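Local coordinates for protein trehalose monomycolate exporter MmpL3 (Mycobacterium tuberculosis, PDB 7NVH) that probably exports trehalose monomycolate, a mycolic acid carrier lipid, across the mycobacterial inner membrane as a transporter of the RND superfamily, at residues Met407-Ile411 and Leu593-Ser597; Lys586-Ser591 and Ser638-Glu642. The contacts are given in a common frame with arbitrary orientation. Residue numbers count along the deposited sequence, not the author numbering.

Interaction 1: Met407-Ile411 and Leu593-Ser597; sequences MILLI and LTLGS
A mostly apolar packing contact, with a single hydrogen bond from Ser597 OG to Met407 O, sets residues 407-411, on helix 401-408 and the residues of helical phi/psi that follow, against helix 582-607 in the membrane domain of this RND-type transporter. Residues 593-597 are regular alpha helix, with Ser597 N bonded to Leu593 O at 3.0 Å. On the other side the backbone keeps helical angles through Ile411, but Ile411 N pairs with Ile408 O (2.8 Å), not with Met407 O. That carbonyl turns instead to Ser597, whose OG, in the m rotamer, donates to Met407 O at 2.6 Å. The backbones come closest at Ile411 and Ser597, their CA atoms 4.8 Å apart. Gly596 favours the close approach: a CB here would point toward the other segment and come tightly close to Ile411 CD1, whereas Ile411 CG1 now sits 3.6 Å from Gly596 C. Met407, extended (t, t, t), reaches across to the other helix, its SD 3.7 Å from Leu593 CD2 and its CE 3.4 Å from Thr594 OG1, which hydrogen-bonds to Met590 O in its own helix. Leu593 (t, p) reaches over so that its CD1 lies 4.0 Å from Ile408 CG1 and 4.1 Å from Ile411 CD1. Chemically, this is an apolar interface in which a serine hydroxyl binds a main-chain carbonyl that Ile411 N does not use.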
ATOM      1  N   MET A 407     -19.619 -16.353   5.328  1.00 51.39           N
ATOM      2  CA  MET A 407     -18.760 -15.184   5.358  1.00 51.39           C
ATOM      3  C   MET A 407     -17.997 -15.062   6.667  1.00 51.39           C
ATOM      4  O   MET A 407     -17.027 -14.301   6.736  1.00 51.39           O
ATOM      5  CB  MET A 407     -19.612 -13.930   5.129  1.00 51.39           C
ATOM      6  CG  MET A 407     -18.890 -12.733   4.570  1.00 51.39           C
ATOM      7  SD  MET A 407     -20.070 -11.413   4.239  1.00 51.39           S
ATOM      8  CE  MET A 407     -18.973 -10.041   3.928  1.00 51.39           C
ATOM      9  N   ILE A 408     -18.427 -15.787   7.699  1.00 50.87           N
ATOM     10  CA  ILE A 408     -17.638 -15.922   8.916  1.00 50.87           C
ATOM     11  C   ILE A 408     -16.606 -17.029   8.754  1.00 50.87           C
ATOM     12  O   ILE A 408     -15.469 -16.908   9.223  1.00 50.87           O
ATOM     13  CB  ILE A 408     -18.568 -16.174  10.116  1.00 50.87           C
ATOM     14  CG1 ILE A 408     -19.208 -14.865  10.577  1.00 50.87           C
ATOM     15  CG2 ILE A 408     -17.818 -16.828  11.260  1.00 50.87           C
ATOM     16  CD1 ILE A 408     -20.294 -15.054  11.609  1.00 50.87           C
ATOM     17  N   LEU A 409     -16.977 -18.118   8.076  1.00 50.25           N
ATOM     18  CA  LEU A 409     -16.031 -19.196   7.814  1.00 50.25           C
ATOM     19  C   LEU A 409     -14.870 -18.739   6.945  1.00 50.25           C
ATOM     20  O   LEU A 409     -13.817 -19.383   6.949  1.00 50.25           O
ATOM     21  CB  LEU A 409     -16.741 -20.371   7.145  1.00 50.25           C
ATOM     22  CG  LEU A 409     -17.744 -21.153   7.992  1.00 50.25           C
ATOM     23  CD1 LEU A 409     -17.925 -22.556   7.439  1.00 50.25           C
ATOM     24  CD2 LEU A 409     -17.313 -21.201   9.447  1.00 50.25           C
ATOM     25  N   LEU A 410     -15.038 -17.651   6.196  1.00 50.08           N
ATOM     26  CA  LEU A 410     -13.931 -17.067   5.456  1.00 50.08           C
ATOM     27  C   LEU A 410     -12.983 -16.288   6.352  1.00 50.08           C
ATOM     28  O   LEU A 410     -11.892 -15.923   5.903  1.00 50.08           O
ATOM     29  CB  LEU A 410     -14.459 -16.154   4.352  1.00 50.08           C
ATOM     30  CG  LEU A 410     -14.985 -16.850   3.099  1.00 50.08           C
ATOM     31  CD1 LEU A 410     -15.615 -15.844   2.155  1.00 50.08           C
ATOM     32  CD2 LEU A 410     -13.867 -17.605   2.409  1.00 50.08           C
ATOM     33  N   ILE A 411     -13.371 -16.023   7.599  1.00 51.91           N
ATOM     34  CA  ILE A 411     -12.487 -15.321   8.520  1.00 51.91           C
ATOM     35  C   ILE A 411     -11.516 -16.289   9.183  1.00 51.91           C
ATOM     36  O   ILE A 411     -10.412 -15.895   9.561  1.00 51.91           O
ATOM     37  CB  ILE A 411     -13.312 -14.548   9.562  1.00 51.91           C
ATOM     38  CG1 ILE A 411     -14.282 -13.593   8.868  1.00 51.91           C
ATOM     39  CG2 ILE A 411     -12.412 -13.764  10.497  1.00 51.91           C
ATOM     40  CD1 ILE A 411     -15.270 -12.939   9.808  1.00 51.91           C
ATOM     41  N   LEU A 593     -17.503  -7.252   8.604  1.00 53.56           N
ATOM     42  CA  LEU A 593     -17.559  -8.628   8.118  1.00 53.56           C
ATOM     43  C   LEU A 593     -16.817  -8.776   6.795  1.00 53.56           C
ATOM     44  O   LEU A 593     -16.086  -9.754   6.587  1.00 53.56           O
ATOM     45  CB  LEU A 593     -19.013  -9.070   7.975  1.00 53.56           C
ATOM     46  CG  LEU A 593     -19.281 -10.563   8.134  1.00 53.56           C
ATOM     47  CD1 LEU A 593     -18.877 -11.025   9.519  1.00 53.56           C
ATOM     48  CD2 LEU A 593     -20.745 -10.859   7.879  1.00 53.56           C
ATOM     49  N   THR A 594     -16.992  -7.814   5.884  1.00 54.66           N
ATOM     50  CA  THR A 594     -16.286  -7.861   4.608  1.00 54.66           C
ATOM     51  C   THR A 594     -14.781  -7.770   4.808  1.00 54.66           C
ATOM     52  O   THR A 594     -14.017  -8.479   4.146  1.00 54.66           O
ATOM     53  CB  THR A 594     -16.772  -6.739   3.693  1.00 54.66           C
ATOM     54  OG1 THR A 594     -18.198  -6.801   3.574  1.00 54.66           O
ATOM     55  CG2 THR A 594     -16.153  -6.873   2.314  1.00 54.66           C
ATOM     56  N   LEU A 595     -14.337  -6.901   5.717  1.00 53.71           N
ATOM     57  CA  LEU A 595     -12.911  -6.789   6.002  1.00 53.71           C
ATOM     58  C   LEU A 595     -12.357  -8.091   6.564  1.00 53.71           C
ATOM     59  O   LEU A 595     -11.274  -8.536   6.168  1.00 53.71           O
ATOM     60  CB  LEU A 595     -12.666  -5.639   6.975  1.00 53.71           C
ATOM     61  CG  LEU A 595     -11.242  -5.457   7.491  1.00 53.71           C
ATOM     62  CD1 LEU A 595     -10.256  -5.374   6.340  1.00 53.71           C
ATOM     63  CD2 LEU A 595     -11.166  -4.218   8.358  1.00 53.71           C
ATOM     64  N   GLY A 596     -13.087  -8.713   7.489  1.00 52.48           N
ATOM     65  CA  GLY A 596     -12.633  -9.978   8.042  1.00 52.48           C
ATOM     66  C   GLY A 596     -12.525 -11.064   6.991  1.00 52.48           C
ATOM     67  O   GLY A 596     -11.535 -11.799   6.943  1.00 52.48           O
ATOM     68  N   SER A 597     -13.537 -11.175   6.127  1.00 52.64           N
ATOM     69  CA  SER A 597     -13.494 -12.185   5.075  1.00 52.64           C
ATOM     70  C   SER A 597     -12.369 -11.912   4.085  1.00 52.64           C
ATOM     71  O   SER A 597     -11.701 -12.845   3.623  1.00 52.64           O
ATOM     72  CB  SER A 597     -14.838 -12.250   4.357  1.00 52.64           C
ATOM     73  OG  SER A 597     -15.879 -12.487   5.283  1.00 52.64           O
TER

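Interaction 2: Lys586-Ser591 and Ser638-Glu642; sequences KATLMS and STDYE
Helices 582-607 and 624-654 run roughly antiparallel here, with serine and threonine side chains meeting at one end of the contact and a Lys-Glu pair at the other. Both segments are regular alpha helix; their axes approach to 9.6 Å at a signed crossing angle of 138°. Ser591 faces Ser638 (CA to CA 5.7 Å) and, one turn away, Ala587 faces Glu642 (CA to CA 6.5 Å). Ser591 adopts the m rotamer, which folds its OG back to donate to Ala587 O at 2.8 Å, across the turn that also carries the Ser591 N to Ala587 O bond of 2.9 Å. Ser638, with chi1 near 86°, brings its OG within 2.9 Å of Ser591 OG and is itself hydrogen-bonded to Phe635 O. Thr639 is p, turning its hydroxyl back to Gly636 O and Phe635 O, while its CG2 lies 3.2 Å from Ser591 OG. Glu642 (m, m, chi3 near -41°) has the most surface covered by the other segment, packing its CB 4.2 Å from Ala587 CB. Lys586 starts out sideways and extended (t, t), then bends through chi3 and chi4 in p, so that its NZ makes a salt bridge to Glu642 OE1 at a rather long 3.6 Å. The same oxygen lies 4.0 Å from Met590 SD. Helix 694-726 covers Lys586 and Glu642, and its Asp710 brings a second carboxylate close to Glu642 OE2, a proximity of like charges that Lys586 can partly offset. Helix 559-577 packs on Ala587 and Thr588, while Asp640 and Tyr641, enclosed by helices 270-297 and 671-689, hydrogen-bond to Tyr252 and Asp251, Asp-Tyr pairs consistent with the proton relay of MmpL transporters.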
ATOM      1  N   LYS A 586     -25.629  -0.805  10.855  1.00 53.57           N
ATOM      2  CA  LYS A 586     -25.751  -1.927   9.931  1.00 53.57           C
ATOM      3  C   LYS A 586     -24.611  -1.934   8.918  1.00 53.57           C
ATOM      4  O   LYS A 586     -23.993  -2.977   8.658  1.00 53.57           O
ATOM      5  CB  LYS A 586     -27.103  -1.854   9.225  1.00 53.57           C
ATOM      6  CG  LYS A 586     -27.368  -2.984   8.272  1.00 53.57           C
ATOM      7  CD  LYS A 586     -28.423  -2.601   7.255  1.00 53.57           C
ATOM      8  CE  LYS A 586     -27.833  -1.735   6.161  1.00 53.57           C
ATOM      9  NZ  LYS A 586     -26.844  -2.485   5.344  1.00 53.57           N
ATOM     10  N   ALA A 587     -24.308  -0.769   8.345  1.00 53.91           N
ATOM     11  CA  ALA A 587     -23.234  -0.694   7.364  1.00 53.91           C
ATOM     12  C   ALA A 587     -21.873  -0.921   8.004  1.00 53.91           C
ATOM     13  O   ALA A 587     -20.989  -1.503   7.371  1.00 53.91           O
ATOM     14  CB  ALA A 587     -23.270   0.652   6.644  1.00 53.91           C
ATOM     15  N   THR A 588     -21.686  -0.488   9.252  1.00 54.28           N
ATOM     16  CA  THR A 588     -20.435  -0.760   9.951  1.00 54.28           C
ATOM     17  C   THR A 588     -20.251  -2.255  10.179  1.00 54.28           C
ATOM     18  O   THR A 588     -19.155  -2.794   9.987  1.00 54.28           O
ATOM     19  CB  THR A 588     -20.405  -0.000  11.277  1.00 54.28           C
ATOM     20  OG1 THR A 588     -20.152   1.387  11.027  1.00 54.28           O
ATOM     21  CG2 THR A 588     -19.323  -0.550  12.190  1.00 54.28           C
ATOM     22  N   LEU A 589     -21.320  -2.945  10.584  1.00 53.72           N
ATOM     23  CA  LEU A 589     -21.227  -4.388  10.787  1.00 53.72           C
ATOM     24  C   LEU A 589     -20.904  -5.109   9.485  1.00 53.72           C
ATOM     25  O   LEU A 589     -20.034  -5.989   9.453  1.00 53.72           O
ATOM     26  CB  LEU A 589     -22.523  -4.925  11.389  1.00 53.72           C
ATOM     27  CG  LEU A 589     -22.868  -4.442  12.797  1.00 53.72           C
ATOM     28  CD1 LEU A 589     -24.103  -5.153  13.319  1.00 53.72           C
ATOM     29  CD2 LEU A 589     -21.695  -4.641  13.739  1.00 53.72           C
ATOM     30  N   MET A 590     -21.586  -4.746   8.396  1.00 55.15           N
ATOM     31  CA  MET A 590     -21.271  -5.370   7.114  1.00 55.15           C
ATOM     32  C   MET A 590     -19.862  -5.050   6.630  1.00 55.15           C
ATOM     33  O   MET A 590     -19.203  -5.930   6.069  1.00 55.15           O
ATOM     34  CB  MET A 590     -22.295  -4.979   6.053  1.00 55.15           C
ATOM     35  CG  MET A 590     -23.580  -5.771   6.146  1.00 55.15           C
ATOM     36  SD  MET A 590     -24.977  -5.021   5.303  1.00 55.15           S
ATOM     37  CE  MET A 590     -26.315  -5.647   6.306  1.00 55.15           C
ATOM     38  N   SER A 591     -19.384  -3.822   6.830  1.00 54.77           N
ATOM     39  CA  SER A 591     -18.017  -3.484   6.453  1.00 54.77           C
ATOM     40  C   SER A 591     -17.001  -4.282   7.258  1.00 54.77           C
ATOM     41  O   SER A 591     -15.997  -4.744   6.707  1.00 54.77           O
ATOM     42  CB  SER A 591     -17.781  -1.988   6.635  1.00 54.77           C
ATOM     43  OG  SER A 591     -18.649  -1.239   5.805  1.00 54.77           O
ATOM     44  N   SER A 638     -15.693  -0.431   1.040  1.00 54.69           N
ATOM     45  CA  SER A 638     -16.932  -1.133   1.347  1.00 54.69           C
ATOM     46  C   SER A 638     -17.987  -0.168   1.867  1.00 54.69           C
ATOM     47  O   SER A 638     -19.161  -0.258   1.487  1.00 54.69           O
ATOM     48  CB  SER A 638     -16.668  -2.247   2.357  1.00 54.69           C
ATOM     49  OG  SER A 638     -16.715  -1.749   3.680  1.00 54.69           O
ATOM     50  N   THR A 639     -17.592   0.779   2.725  1.00 55.04           N
ATOM     51  CA  THR A 639     -18.543   1.792   3.165  1.00 55.04           C
ATOM     52  C   THR A 639     -18.999   2.669   2.008  1.00 55.04           C
ATOM     53  O   THR A 639     -20.154   3.101   1.982  1.00 55.04           O
ATOM     54  CB  THR A 639     -17.938   2.654   4.272  1.00 55.04           C
ATOM     55  OG1 THR A 639     -16.605   3.031   3.912  1.00 55.04           O
ATOM     56  CG2 THR A 639     -17.908   1.890   5.583  1.00 55.04           C
ATOM     57  N   ASP A 640     -18.146   2.916   1.035  1.00 54.50           N
ATOM     58  CA  ASP A 640     -18.573   3.712  -0.125  1.00 54.50           C
ATOM     59  C   ASP A 640     -19.660   2.934  -0.819  1.00 54.50           C
ATOM     60  O   ASP A 640     -20.703   3.478  -1.033  1.00 54.50           O
ATOM     61  CB  ASP A 640     -17.437   3.962  -1.086  1.00 54.50           C
ATOM     62  CG  ASP A 640     -16.549   5.101  -0.651  1.00 54.50           C
ATOM     63  OD1 ASP A 640     -16.581   5.430   0.541  1.00 54.50           O
ATOM     64  OD2 ASP A 640     -15.843   5.644  -1.511  1.00 54.50           O
ATOM     65  N   TYR A 641     -19.424   1.687  -1.124  1.00 55.01           N
ATOM     66  CA  TYR A 641     -20.428   0.942  -1.875  1.00 55.01           C
ATOM     67  C   TYR A 641     -21.730   0.835  -1.091  1.00 55.01           C
ATOM     68  O   TYR A 641     -22.819   0.896  -1.675  1.00 55.01           O
ATOM     69  CB  TYR A 641     -19.892  -0.432  -2.262  1.00 55.01           C
ATOM     70  CG  TYR A 641     -19.035  -0.386  -3.505  1.00 55.01           C
ATOM     71  CD1 TYR A 641     -17.986   0.514  -3.613  1.00 55.01           C
ATOM     72  CD2 TYR A 641     -19.291  -1.223  -4.580  1.00 55.01           C
ATOM     73  CE1 TYR A 641     -17.207   0.570  -4.746  1.00 55.01           C
ATOM     74  CE2 TYR A 641     -18.515  -1.175  -5.720  1.00 55.01           C
ATOM     75  CZ  TYR A 641     -17.474  -0.275  -5.796  1.00 55.01           C
ATOM     76  OH  TYR A 641     -16.696  -0.217  -6.927  1.00 55.01           O
ATOM     77  N   GLU A 642     -21.641   0.703   0.235  1.00 55.04           N
ATOM     78  CA  GLU A 642     -22.850   0.743   1.051  1.00 55.04           C
ATOM     79  C   GLU A 642     -23.563   2.081   0.913  1.00 55.04           C
ATOM     80  O   GLU A 642     -24.794   2.126   0.834  1.00 55.04           O
ATOM     81  CB  GLU A 642     -22.518   0.465   2.516  1.00 55.04           C
ATOM     82  CG  GLU A 642     -21.915  -0.901   2.771  1.00 55.04           C
ATOM     83  CD  GLU A 642     -22.937  -2.012   2.674  1.00 55.04           C
ATOM     84  OE1 GLU A 642     -24.070  -1.824   3.164  1.00 55.04           O
ATOM     85  OE2 GLU A 642     -22.607  -3.073   2.104  1.00 55.04           O
TER

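From the N terminus, the chain first reaches residues 407-411, then passes through the second four-stranded sheet domain and helix 559-577 before returning at 593-597, so that interaction 1 closes a loop of 181 residues. Interaction 2 closes a far shorter one, of 46 mostly helical residues, between 586-591 and 638-642. Because 586-591 precedes 593-597 while 638-642 follows it, the two loops cross and do not nest. Helix 582-607 is common to both, and the contact centres lie 13 Å apart. It is thus held between helix 401-408 and helix 624-654, while helix 694-726 touches both contacts.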